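Local structure of protein secretion chaperonin CsaA (Picrophilus torridus, 5ZDI) at residues 9-14 against 65-70; 15-20 against 33-38. The protein probably binds tRNA through an OB-fold domain and is thought to act as a chaperone in protein secretion. All blocks are in the same frame, centred on the assembly; numbering follows the deposited sequence.

How the contacts relate
Both contacts belong to the OB-fold barrel and share strand 12-22, whose first residues serve contact 1 and whose next ones serve contact 2. In contact 1 (9-14 against 65-70) that strand pairs with strand 62-66; in contact 2 (15-20 against 33-38) it pairs with strand 31-36, so it lies between two antiparallel neighbours in one curled sheet. The centres of the contacts are about 14 Å apart. Along the chain, contact 2 is nested within the loop that contact 1 closes. Phe37 joins them: its ring packs on Arg13, Val14, Ala65 and Val67. Contact 1 also borders the second subunit, whereas contact 2 stays within its own chain.

Contact 1 of 2, residues 9-14 against 65-70; sequences KIDIRV and AVVNFP
The CG2 methyl of Val67 lies against the carboxylate of Asp11, 3.5 Å from OD2, while its CG1 meets the CB and CG of Arg13, the Val67 and Arg13 side chains crossing at about a right angle. The setting is the pairing of strands 12-22 and 62-66 in the OB-fold barrel, antiparallel, with Arg13 and Ala65 as a hydrogen-bonded pair and Ile12 and Val66 as a non-hydrogen-bonded one. Arg13 N reaches Ala65 O at 2.8 Å, and Val67 N carries the bonding one step further, to Asp11 O. Past the strand ends, the Asn68 side chain takes over the backbone bonding. Its ND2 donates to Lys9 O (2.9 Å), which lies in the plane of the Asn68 amide, and OD1 takes Asp11 N at 3.0 Å, the donor standing 51° above the carbonyl plane. An alanine at Asn68 would probably leave Lys9 O and Asp11 N without these mates and residues 9-11 less firmly tied to the 67-70 loop. On the side of Ile12 and Val66, Ile10 CG2 packs on both methyls of Val66, and Val66 CG1 sits over the centre of the Phe69 ring, whose stacking partner is Tyr4 of the second subunit. Asp11 OD1 also forms a salt bridge with Lys105; Arg13 grips the carboxylate side-on, NE on OD1 at 2.8 Å and NH2 on the syn lone pair of OD2.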
ATOM      1  N   LYS A   9      -6.098   8.525  -9.650  1.00 23.31           N
ATOM      2  CA  LYS A   9      -6.150   7.836 -10.946  1.00 25.81           C
ATOM      3  C   LYS A   9      -5.835   6.309 -10.780  1.00 24.42           C
ATOM      4  O   LYS A   9      -6.223   5.490 -11.636  1.00 23.73           O
ATOM      5  CB  LYS A   9      -5.128   8.374 -11.972  1.00 30.83           C
ATOM      6  CG  LYS A   9      -5.245   9.837 -12.454  1.00 33.71           C
ATOM      7  CD  LYS A   9      -4.025  10.208 -13.305  1.00 38.30           C
ATOM      8  CE  LYS A   9      -3.973  11.704 -13.649  1.00 42.28           C
ATOM      9  NZ  LYS A   9      -2.784  11.967 -14.507  1.00 41.94           N
ATOM     10  N   ILE A  10      -5.025   5.999  -9.765  1.00 20.76           N
ATOM     11  CA  ILE A  10      -4.606   4.615  -9.513  1.00 21.70           C
ATOM     12  C   ILE A  10      -5.677   3.865  -8.677  1.00 17.96           C
ATOM     13  O   ILE A  10      -6.130   4.330  -7.651  1.00 17.97           O
ATOM     14  CB  ILE A  10      -3.241   4.499  -8.762  1.00 22.05           C
ATOM     15  CG1 ILE A  10      -2.207   5.553  -9.198  1.00 23.73           C
ATOM     16  CG2 ILE A  10      -2.675   3.079  -8.965  1.00 20.49           C
ATOM     17  CD1 ILE A  10      -1.817   5.504 -10.632  1.00 26.50           C
ATOM     18  N   ASP A  11      -6.092   2.728  -9.180  1.00 17.73           N
ATOM     19  CA  ASP A  11      -7.063   1.896  -8.539  1.00 18.13           C
ATOM     20  C   ASP A  11      -6.357   0.805  -7.731  1.00 17.50           C
ATOM     21  O   ASP A  11      -5.810  -0.155  -8.316  1.00 17.52           O
ATOM     22  CB  ASP A  11      -8.054   1.321  -9.538  1.00 18.19           C
ATOM     23  CG  ASP A  11      -9.305   0.743  -8.840  1.00 20.01           C
ATOM     24  OD1 ASP A  11      -9.424   0.857  -7.593  1.00 21.87           O
ATOM     25  OD2 ASP A  11     -10.225   0.258  -9.548  1.00 18.57           O
ATOM     26  N   ILE A  12      -6.324   0.997  -6.421  1.00 17.21           N
ATOM     27  CA  ILE A  12      -5.567   0.067  -5.545  1.00 17.58           C
ATOM     28  C   ILE A  12      -6.574  -0.689  -4.700  1.00 16.74           C
ATOM     29  O   ILE A  12      -7.444  -0.049  -4.019  1.00 16.53           O
ATOM     30  CB  ILE A  12      -4.528   0.775  -4.709  1.00 17.50           C
ATOM     31  CG1 ILE A  12      -3.633   1.634  -5.611  1.00 19.74           C
ATOM     32  CG2 ILE A  12      -3.759  -0.234  -3.861  1.00 18.31           C
ATOM     33  CD1 ILE A  12      -2.643   2.500  -4.855  1.00 19.82           C
ATOM     34  N   ARG A  13      -6.523  -2.026  -4.795  1.00 16.64           N
ATOM     35  CA  ARG A  13      -7.454  -2.899  -4.031  1.00 16.71           C
ATOM     36  C   ARG A  13      -6.805  -3.886  -3.119  1.00 16.19           C
ATOM     37  O   ARG A  13      -5.707  -4.405  -3.411  1.00 15.30           O
ATOM     38  CB  ARG A  13      -8.299  -3.661  -5.001  1.00 17.40           C
ATOM     39  CG  ARG A  13      -9.135  -2.821  -5.963  1.00 17.97           C
ATOM     40  CD  ARG A  13     -10.137  -1.883  -5.263  1.00 16.76           C
ATOM     41  NE  ARG A  13     -10.854  -1.201  -6.368  1.00 17.54           N
ATOM     42  CZ  ARG A  13     -12.013  -1.610  -6.891  1.00 22.20           C
ATOM     43  NH1 ARG A  13     -12.789  -2.477  -6.228  1.00 22.28           N
ATOM     44  NH2 ARG A  13     -12.467  -1.013  -8.016  1.00 21.62           N
ATOM     45  N   VAL A  14      -7.588  -4.338  -2.143  1.00 14.62           N
ATOM     46  CA  VAL A  14      -7.267  -5.528  -1.407  1.00 16.07           C
ATOM     47  C   VAL A  14      -7.600  -6.733  -2.265  1.00 16.55           C
ATOM     48  O   VAL A  14      -8.630  -6.743  -2.972  1.00 16.91           O
ATOM     49  CB  VAL A  14      -8.104  -5.589  -0.140  1.00 16.23           C
ATOM     50  CG1 VAL A  14      -7.868  -6.863   0.626  1.00 17.02           C
ATOM     51  CG2 VAL A  14      -7.835  -4.352   0.737  1.00 19.17           C
ATOM     52  N   ALA A  65      -2.926  -4.497  -4.433  1.00 15.57           N
ATOM     53  CA  ALA A  65      -2.511  -4.421  -5.826  1.00 13.97           C
ATOM     54  C   ALA A  65      -3.147  -3.281  -6.593  1.00 15.89           C
ATOM     55  O   ALA A  65      -4.291  -2.887  -6.326  1.00 15.61           O
ATOM     56  CB  ALA A  65      -2.812  -5.734  -6.521  1.00 15.15           C
ATOM     57  N   VAL A  66      -2.399  -2.825  -7.614  1.00 16.65           N
ATOM     58  CA  VAL A  66      -2.906  -1.923  -8.602  1.00 16.55           C
ATOM     59  C   VAL A  66      -3.697  -2.737  -9.621  1.00 16.73           C
ATOM     60  O   VAL A  66      -3.120  -3.663 -10.229  1.00 16.05           O
ATOM     61  CB  VAL A  66      -1.802  -1.172  -9.324  1.00 16.73           C
ATOM     62  CG1 VAL A  66      -2.539  -0.302 -10.391  1.00 19.03           C
ATOM     63  CG2 VAL A  66      -1.026  -0.316  -8.354  1.00 17.44           C
ATOM     64  N   VAL A  67      -4.983  -2.380  -9.850  1.00 17.77           N
ATOM     65  CA  VAL A  67      -5.818  -3.220 -10.693  1.00 18.70           C
ATOM     66  C   VAL A  67      -6.238  -2.640 -12.054  1.00 18.59           C
ATOM     67  O   VAL A  67      -6.855  -3.352 -12.845  1.00 20.50           O
ATOM     68  CB  VAL A  67      -7.120  -3.675  -9.943  1.00 19.80           C
ATOM     69  CG1 VAL A  67      -6.720  -4.476  -8.695  1.00 18.69           C
ATOM     70  CG2 VAL A  67      -8.054  -2.476  -9.693  1.00 18.24           C
ATOM     71  N   ASN A  68      -5.807  -1.438 -12.339  1.00 18.72           N
ATOM     72  CA  ASN A  68      -6.167  -0.741 -13.603  1.00 20.74           C
ATOM     73  C   ASN A  68      -5.022  -0.392 -14.498  1.00 21.86           C
ATOM     74  O   ASN A  68      -5.092   0.567 -15.312  1.00 22.50           O
ATOM     75  CB  ASN A  68      -7.029   0.485 -13.256  1.00 20.58           C
ATOM     76  CG  ASN A  68      -6.288   1.591 -12.517  1.00 20.95           C
ATOM     77  OD1 ASN A  68      -5.346   1.350 -11.731  1.00 18.61           O
ATOM     78  ND2 ASN A  68      -6.732   2.862 -12.744  1.00 19.92           N
ATOM     79  N   PHE A  69      -3.946  -1.149 -14.398  1.00 19.73           N
ATOM     80  CA  PHE A  69      -2.895  -1.088 -15.406  1.00 19.94           C
ATOM     81  C   PHE A  69      -3.306  -1.913 -16.665  1.00 21.96           C
ATOM     82  O   PHE A  69      -4.066  -2.909 -16.529  1.00 19.82           O
ATOM     83  CB  PHE A  69      -1.617  -1.732 -14.918  1.00 19.58           C
ATOM     84  CG  PHE A  69      -0.821  -0.959 -13.878  1.00 19.40           C
ATOM     85  CD1 PHE A  69      -0.640   0.417 -13.942  1.00 21.22           C
ATOM     86  CD2 PHE A  69      -0.167  -1.646 -12.850  1.00 20.70           C
ATOM     87  CE1 PHE A  69       0.123   1.080 -13.009  1.00 21.10           C
ATOM     88  CE2 PHE A  69       0.663  -0.979 -11.969  1.00 20.87           C
ATOM     89  CZ  PHE A  69       0.803   0.349 -12.043  1.00 20.34           C
ATOM     90  N   PRO A  70      -2.721  -1.576 -17.831  1.00 21.45           N
ATOM     91  CA  PRO A  70      -2.762  -2.441 -18.971  1.00 22.31           C
ATOM     92  C   PRO A  70      -2.102  -3.795 -18.684  1.00 23.28           C
ATOM     93  O   PRO A  70      -1.153  -3.869 -17.928  1.00 20.85           O
ATOM     94  CB  PRO A  70      -1.966  -1.681 -20.038  1.00 22.90           C
ATOM     95  CG  PRO A  70      -1.707  -0.324 -19.506  1.00 24.96           C
ATOM     96  CD  PRO A  70      -1.827  -0.415 -18.046  1.00 22.53           C
TER

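Contact 2 of 2, residues 15-20 against 33-38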
ATOM      1  N   GLY A  15      -6.690  -7.675  -2.264  1.00 16.03           N
ATOM      2  CA  GLY A  15      -6.888  -8.949  -2.952  1.00 14.73           C
ATOM      3  C   GLY A  15      -6.471 -10.091  -2.001  1.00 16.26           C
ATOM      4  O   GLY A  15      -5.791  -9.815  -1.061  1.00 15.73           O
ATOM      5  N   ILE A  16      -6.814 -11.329  -2.320  1.00 16.00           N
ATOM      6  CA  ILE A  16      -6.364 -12.504  -1.528  1.00 16.46           C
ATOM      7  C   ILE A  16      -5.773 -13.505  -2.501  1.00 16.40           C
ATOM      8  O   ILE A  16      -6.396 -13.880  -3.528  1.00 16.05           O
ATOM      9  CB  ILE A  16      -7.501 -13.109  -0.689  1.00 18.17           C
ATOM     10  CG1 ILE A  16      -7.016 -14.318   0.129  1.00 18.69           C
ATOM     11  CG2 ILE A  16      -8.659 -13.537  -1.567  1.00 17.62           C
ATOM     12  CD1 ILE A  16      -7.905 -14.674   1.297  1.00 21.68           C
ATOM     13  N   ILE A  17      -4.556 -13.960  -2.202  1.00 15.00           N
ATOM     14  CA  ILE A  17      -3.916 -14.912  -3.060  1.00 14.76           C
ATOM     15  C   ILE A  17      -4.582 -16.296  -2.877  1.00 16.96           C
ATOM     16  O   ILE A  17      -4.661 -16.819  -1.744  1.00 16.46           O
ATOM     17  CB  ILE A  17      -2.397 -14.991  -2.755  1.00 13.93           C
ATOM     18  CG1 ILE A  17      -1.713 -13.639  -3.065  1.00 13.87           C
ATOM     19  CG2 ILE A  17      -1.767 -16.106  -3.506  1.00 13.62           C
ATOM     20  CD1 ILE A  17      -0.305 -13.485  -2.535  1.00 15.26           C
ATOM     21  N   LYS A  18      -4.942 -16.929  -3.986  1.00 14.93           N
ATOM     22  CA  LYS A  18      -5.598 -18.239  -3.957  1.00 16.91           C
ATOM     23  C   LYS A  18      -4.789 -19.387  -4.525  1.00 18.31           C
ATOM     24  O   LYS A  18      -5.027 -20.516  -4.121  1.00 18.48           O
ATOM     25  CB  LYS A  18      -6.971 -18.212  -4.612  1.00 18.67           C
ATOM     26  CG  LYS A  18      -7.908 -17.160  -4.051  1.00 18.30           C
ATOM     27  CD  LYS A  18      -8.239 -17.307  -2.574  1.00 19.85           C
ATOM     28  CE  LYS A  18      -9.024 -18.574  -2.241  1.00 23.11           C
ATOM     29  NZ  LYS A  18      -9.519 -18.465  -0.900  1.00 21.63           N
ATOM     30  N   GLU A  19      -3.891 -19.135  -5.433  1.00 17.70           N
ATOM     31  CA  GLU A  19      -3.023 -20.153  -6.013  1.00 18.35           C
ATOM     32  C   GLU A  19      -1.650 -19.540  -6.277  1.00 16.66           C
ATOM     33  O   GLU A  19      -1.540 -18.319  -6.582  1.00 16.92           O
ATOM     34  CB  GLU A  19      -3.573 -20.658  -7.340  1.00 23.51           C
ATOM     35  CG  GLU A  19      -4.879 -21.357  -7.214  1.00 31.64           C
ATOM     36  CD  GLU A  19      -5.145 -22.271  -8.419  1.00 34.62           C
ATOM     37  OE1 GLU A  19      -5.921 -23.227  -8.225  1.00 48.43           O
ATOM     38  OE2 GLU A  19      -4.557 -22.017  -9.501  1.00 38.26           O
ATOM     39  N   VAL A  20      -0.605 -20.344  -6.157  1.00 16.81           N
ATOM     40  CA  VAL A  20       0.764 -19.865  -6.378  1.00 16.38           C
ATOM     41  C   VAL A  20       1.507 -20.938  -7.152  1.00 18.71           C
ATOM     42  O   VAL A  20       1.403 -22.097  -6.749  1.00 21.10           O
ATOM     43  CB  VAL A  20       1.557 -19.660  -5.091  1.00 19.70           C
ATOM     44  CG1 VAL A  20       2.956 -19.046  -5.403  1.00 18.45           C
ATOM     45  CG2 VAL A  20       0.836 -18.778  -4.139  1.00 19.58           C
ATOM     46  N   LEU A  33       0.871 -15.759  -9.488  1.00 16.68           N
ATOM     47  CA  LEU A  33      -0.154 -15.684  -8.493  1.00 16.45           C
ATOM     48  C   LEU A  33      -1.537 -15.524  -9.131  1.00 16.29           C
ATOM     49  O   LEU A  33      -1.689 -14.754 -10.065  1.00 16.51           O
ATOM     50  CB  LEU A  33       0.021 -14.383  -7.659  1.00 15.30           C
ATOM     51  CG  LEU A  33       1.358 -14.126  -7.047  1.00 14.93           C
ATOM     52  CD1 LEU A  33       1.307 -12.854  -6.217  1.00 15.89           C
ATOM     53  CD2 LEU A  33       1.715 -15.277  -6.143  1.00 13.27           C
ATOM     54  N   LYS A  34      -2.510 -16.277  -8.621  1.00 16.55           N
ATOM     55  CA  LYS A  34      -3.915 -16.133  -8.968  1.00 16.97           C
ATOM     56  C   LYS A  34      -4.604 -15.550  -7.739  1.00 16.84           C
ATOM     57  O   LYS A  34      -4.604 -16.131  -6.668  1.00 14.55           O
ATOM     58  CB  LYS A  34      -4.500 -17.451  -9.428  1.00 16.95           C
ATOM     59  CG  LYS A  34      -5.984 -17.306  -9.680  1.00 19.08           C
ATOM     60  CD  LYS A  34      -6.493 -18.597 -10.297  1.00 21.54           C
ATOM     61  CE  LYS A  34      -7.980 -18.550 -10.430  1.00 24.05           C
ATOM     62  NZ  LYS A  34      -8.271 -19.710 -11.322  1.00 24.22           N
ATOM     63  N   ILE A  35      -5.149 -14.332  -7.906  1.00 14.86           N
ATOM     64  CA  ILE A  35      -5.585 -13.483  -6.783  1.00 14.00           C
ATOM     65  C   ILE A  35      -7.067 -13.123  -7.001  1.00 14.77           C
ATOM     66  O   ILE A  35      -7.484 -12.757  -8.146  1.00 15.55           O
ATOM     67  CB  ILE A  35      -4.782 -12.175  -6.782  1.00 13.90           C
ATOM     68  CG1 ILE A  35      -3.303 -12.486  -6.815  1.00 14.71           C
ATOM     69  CG2 ILE A  35      -5.166 -11.297  -5.618  1.00 13.77           C
ATOM     70  CD1 ILE A  35      -2.391 -11.304  -6.864  1.00 16.95           C
ATOM     71  N   TYR A  36      -7.821 -13.210  -5.925  1.00 14.35           N
ATOM     72  CA  TYR A  36      -9.283 -12.901  -5.951  1.00 15.09           C
ATOM     73  C   TYR A  36      -9.469 -11.508  -5.432  1.00 13.22           C
ATOM     74  O   TYR A  36      -8.924 -11.172  -4.409  1.00 16.17           O
ATOM     75  CB  TYR A  36     -10.033 -13.873  -5.064  1.00 15.38           C
ATOM     76  CG  TYR A  36     -11.549 -13.625  -5.046  1.00 16.01           C
ATOM     77  CD1 TYR A  36     -12.311 -13.749  -6.216  1.00 17.59           C
ATOM     78  CD2 TYR A  36     -12.215 -13.282  -3.850  1.00 18.38           C
ATOM     79  CE1 TYR A  36     -13.696 -13.558  -6.186  1.00 14.86           C
ATOM     80  CE2 TYR A  36     -13.594 -13.008  -3.843  1.00 17.55           C
ATOM     81  CZ  TYR A  36     -14.308 -13.166  -5.006  1.00 17.82           C
ATOM     82  OH  TYR A  36     -15.676 -12.918  -4.983  1.00 18.75           O
ATOM     83  N   PHE A  37     -10.232 -10.682  -6.172  1.00 14.24           N
ATOM     84  CA  PHE A  37     -10.421  -9.258  -5.882  1.00 15.14           C
ATOM     85  C   PHE A  37     -11.927  -8.954  -5.703  1.00 17.06           C
ATOM     86  O   PHE A  37     -12.377  -7.834  -5.870  1.00 15.79           O
ATOM     87  CB  PHE A  37      -9.869  -8.476  -7.065  1.00 16.64           C
ATOM     88  CG  PHE A  37      -8.375  -8.360  -7.042  1.00 17.43           C
ATOM     89  CD1 PHE A  37      -7.738  -7.447  -6.180  1.00 16.00           C
ATOM     90  CD2 PHE A  37      -7.589  -9.090  -7.920  1.00 17.08           C
ATOM     91  CE1 PHE A  37      -6.359  -7.329  -6.121  1.00 16.16           C
ATOM     92  CE2 PHE A  37      -6.188  -8.960  -7.903  1.00 16.23           C
ATOM     93  CZ  PHE A  37      -5.580  -8.112  -7.013  1.00 16.98           C
ATOM     94  N   GLY A  38     -12.707  -9.974  -5.394  1.00 19.00           N
ATOM     95  CA  GLY A  38     -14.122  -9.746  -5.021  1.00 19.66           C
ATOM     96  C   GLY A  38     -15.036 -10.100  -6.204  1.00 18.44           C
ATOM     97  O   GLY A  38     -14.580 -10.352  -7.353  1.00 18.81           O
TER
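The Tyr36 ring carries the backbone N of Gly38 over the centre of one face, 3.4 Å above the plane, and has Ile16 CG2 at its edge. The Phe37 ring meets Gly15 obliquely, its CE1 3.6 Å from Gly15 CA. With no CB on Gly15, the Phe37 ring and Ile35 CG2 can both come up to its backbone. The two segments form part of a beta hairpin of the OB-fold barrel; segments 15-20 and 33-36 run antiparallel, their directions 134° apart, and a classic beta bulge interrupts the pairing. Ile16 and Tyr36 bond to each other through both backbone groups, Tyr36 N to Ile16 O being 2.9 Å. At the bulge, Lys18 and Glu19 both face Lys34: Lys18 N donates to Lys34 O at 2.8 Å, whereas Glu19 N reaches the same oxygen only weakly. Regular pairing resumes with Lys34 N bonded to Glu19 O.

The face bearing Ile17, Val20, Leu33 and Ile35 is apolar. Ile17 CG1 meets Ile35 CG1, its CD1 touches Leu33 CD1 at 4.1 Å, and Leu33 CD2 fits against both methyls of Val20; Ile63 of strand 62-66 and Val83 of strand 77-88 also pack here. On the other side, Lys18 lies beside Tyr36, its CG against the tyrosine CB, and the chain bends at chi2 and chi3 (-61° and -65°) before NZ bonds to Asn60. Lys34, extended throughout, makes a cation-pi contact with Tyr43. Glu19 runs alongside Lys34 and points the same way, the two CB atoms 3.9 Å apart, yet their charged ends do not touch: Glu19 OE2 stays 4.7 Å from Lys34 NZ.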